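Local coordinates for protein positive phenol-degradative gene regulator (Ralstonia sp. E2, PDB 5FRY) that senses phenols through its N-terminal sensory domain and, as a probable ATP-dependent, DNA-binding transcription activator, switches on phenol-degradation genes, at residues 72-78 / 156-161. Numbering follows the deposited sequence.
Sequences FHSGVRD and GYATGY. With ERH (3,4-dimethylphenol), chain D.
Segment 156-161, part of the phenol-pocket wall, is backed by segment 72-78 in a close, glycine-mediated helix pair. Both, regular alpha-helix, run in similar directions, crossing at -39° with axes 6.5 Å apart. Register sets Phe-72 against Gly-156 (CA-CA 4.3 Å) and Gly-75 against Tyr-161 (4.0 Å). A CB on Gly-160 would clash with Phe-72 O, one on Gly-75 with Tyr-157 O; lacking it, Gly-75 CA points its hydrogen at Tyr-157 O (3.6 Å). Phe-72 CA to Gly-156 O (3.2 Å) and Tyr-161 CA to Gly-75 O (3.3 Å) are further CA-H...O contacts. Phe-72 (chi1 t) lays its ring face over Gly-160 CA, Tyr-157 (t) over Gly-75 CA, each CA 3.7 Å from the centroid (CH-pi). Tyr-157 OH donates to Asp-78 OD2 at 2.7 Å; Asp-78 OD1 is hydrogen-bonded to His-43 NE2 of the second subunit. Both tyrosines touch the dimethylphenol: Tyr-161 CD1 to C09 3.3 Å, Tyr-157 CD1 to C06 3.6 Å. Such glycine-to-glycine packing typifies close helix pairs; here it joins the XylR_N-family part to the V4R effector-site helix.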
loop_
_atom_site.group_PDB
_atom_site.type_symbol
_atom_site.label_atom_id
_atom_site.label_comp_id
_atom_site.label_asym_id
_atom_site.label_seq_id
_atom_site.Cartn_x
_atom_site.Cartn_y
_atom_site.Cartn_z
ATOM N N PHE A 72 10.591 6.933 0.365
ATOM C CA PHE A 72 11.223 7.958 1.217
ATOM C C PHE A 72 10.276 8.442 2.337
ATOM O O PHE A 72 10.639 8.450 3.506
ATOM C CB PHE A 72 11.700 9.127 0.350
ATOM C CG PHE A 72 12.596 10.127 1.090
ATOM C CD1 PHE A 72 12.050 11.113 1.887
ATOM C CD2 PHE A 72 13.972 10.041 0.986
ATOM C CE1 PHE A 72 12.875 12.006 2.563
ATOM C CE2 PHE A 72 14.797 10.929 1.640
ATOM C CZ PHE A 72 14.241 11.916 2.435
ATOM N N HIS A 73 9.047 8.778 1.983
ATOM C CA HIS A 73 8.074 9.172 2.990
ATOM C C HIS A 73 7.912 8.091 4.035
ATOM O O HIS A 73 7.888 8.391 5.216
ATOM C CB HIS A 73 6.763 9.532 2.304
ATOM C CG HIS A 73 6.870 10.807 1.516
ATOM N ND1 HIS A 73 6.507 10.907 0.188
ATOM C CD2 HIS A 73 7.390 12.012 1.853
ATOM C CE1 HIS A 73 6.754 12.129 -0.244
ATOM N NE2 HIS A 73 7.291 12.821 0.746
ATOM N N SER A 74 7.805 6.826 3.601
ATOM C CA SER A 74 7.693 5.714 4.539
ATOM C C SER A 74 8.894 5.581 5.495
ATOM O O SER A 74 8.710 5.420 6.709
ATOM C CB SER A 74 7.499 4.399 3.771
ATOM O OG SER A 74 6.149 4.243 3.402
ATOM N N GLY A 75 10.116 5.642 4.959
ATOM C CA GLY A 75 11.319 5.444 5.770
ATOM C C GLY A 75 11.506 6.555 6.802
ATOM O O GLY A 75 11.917 6.301 7.927
ATOM N N VAL A 76 11.177 7.770 6.408
ATOM C CA VAL A 76 11.202 8.918 7.315
ATOM C C VAL A 76 10.217 8.757 8.474
ATOM O O VAL A 76 10.536 9.102 9.610
ATOM C CB VAL A 76 10.914 10.250 6.583
ATOM C CG1 VAL A 76 10.695 11.412 7.618
ATOM C CG2 VAL A 76 12.092 10.593 5.648
ATOM N N ARG A 77 9.009 8.272 8.201
ATOM C CA ARG A 77 8.063 8.096 9.288
ATOM C C ARG A 77 8.511 7.000 10.262
ATOM O O ARG A 77 8.272 7.109 11.468
ATOM C CB ARG A 77 6.661 7.776 8.764
ATOM C CG ARG A 77 6.012 8.902 7.977
ATOM C CD ARG A 77 6.039 10.224 8.722
ATOM N NE ARG A 77 5.003 11.113 8.187
ATOM C CZ ARG A 77 4.641 12.272 8.731
ATOM N NH1 ARG A 77 5.229 12.710 9.840
ATOM N NH2 ARG A 77 3.685 12.993 8.158
ATOM N N ASP A 78 9.147 5.943 9.753
ATOM C CA ASP A 78 9.593 4.835 10.600
ATOM C C ASP A 78 10.821 5.233 11.442
ATOM O O ASP A 78 10.971 4.780 12.592
ATOM C CB ASP A 78 9.891 3.586 9.742
ATOM C CG ASP A 78 8.624 2.893 9.274
ATOM O OD1 ASP A 78 7.520 3.299 9.699
ATOM O OD2 ASP A 78 8.719 1.941 8.487
ATOM N N GLY A 156 14.047 4.084 -1.858
ATOM C CA GLY A 156 13.594 5.338 -1.288
ATOM C C GLY A 156 13.483 5.243 0.223
ATOM O O GLY A 156 13.868 6.163 0.972
ATOM N N TYR A 157 12.979 4.105 0.664
ATOM C CA TYR A 157 12.765 3.836 2.074
ATOM C C TYR A 157 14.089 3.831 2.832
ATOM O O TYR A 157 14.207 4.505 3.877
ATOM C CB TYR A 157 12.017 2.521 2.250
ATOM C CG TYR A 157 11.782 2.157 3.699
ATOM C CD1 TYR A 157 12.843 1.721 4.509
ATOM C CD2 TYR A 157 10.519 2.287 4.273
ATOM C CE1 TYR A 157 12.648 1.408 5.833
ATOM C CE2 TYR A 157 10.309 1.961 5.601
ATOM C CZ TYR A 157 11.380 1.511 6.370
ATOM O OH TYR A 157 11.201 1.165 7.691
ATOM N N ALA A 158 15.080 3.101 2.307
ATOM C CA ALA A 158 16.412 3.027 2.923
ATOM C C ALA A 158 17.033 4.407 3.037
ATOM O O ALA A 158 17.582 4.775 4.082
ATOM C CB ALA A 158 17.337 2.113 2.142
ATOM N N THR A 159 16.959 5.164 1.951
ATOM C CA THR A 159 17.462 6.525 1.913
ATOM C C THR A 159 16.794 7.405 2.977
ATOM O O THR A 159 17.479 8.077 3.783
ATOM C CB THR A 159 17.250 7.120 0.507
ATOM O OG1 THR A 159 17.946 6.305 -0.449
ATOM C CG2 THR A 159 17.749 8.538 0.423
ATOM N N GLY A 160 15.464 7.369 3.001
ATOM C CA GLY A 160 14.668 8.262 3.828
ATOM C C GLY A 160 14.898 8.000 5.295
ATOM O O GLY A 160 15.147 8.930 6.060
ATOM N N TYR A 161 14.852 6.729 5.664
ATOM C CA TYR A 161 15.056 6.293 7.040
ATOM C C TYR A 161 16.454 6.650 7.517
ATOM O O TYR A 161 16.608 7.276 8.550
ATOM C CB TYR A 161 14.834 4.784 7.170
ATOM C CG TYR A 161 15.067 4.261 8.578
ATOM C CD1 TYR A 161 16.358 4.011 9.048
ATOM C CD2 TYR A 161 14.003 4.033 9.438
ATOM C CE1 TYR A 161 16.579 3.553 10.342
ATOM C CE2 TYR A 161 14.212 3.562 10.721
ATOM C CZ TYR A 161 15.501 3.320 11.166
ATOM O OH TYR A 161 15.694 2.848 12.445
HETATM O O01 ERH D . 15.249 -1.943 3.802
HETATM C C02 ERH D . 18.689 -0.813 4.881
HETATM C C03 ERH D . 16.988 0.817 5.647
HETATM C C04 ERH D . 18.417 0.335 5.531
HETATM C C05 ERH D . 17.567 -1.621 4.268
HETATM C C06 ERH D . 15.986 0.098 5.102
HETATM C C07 ERH D . 16.294 -1.192 4.372
HETATM C C08 ERH D . 20.119 -1.296 4.764
HETATM C C09 ERH D . 16.681 2.107 6.377
#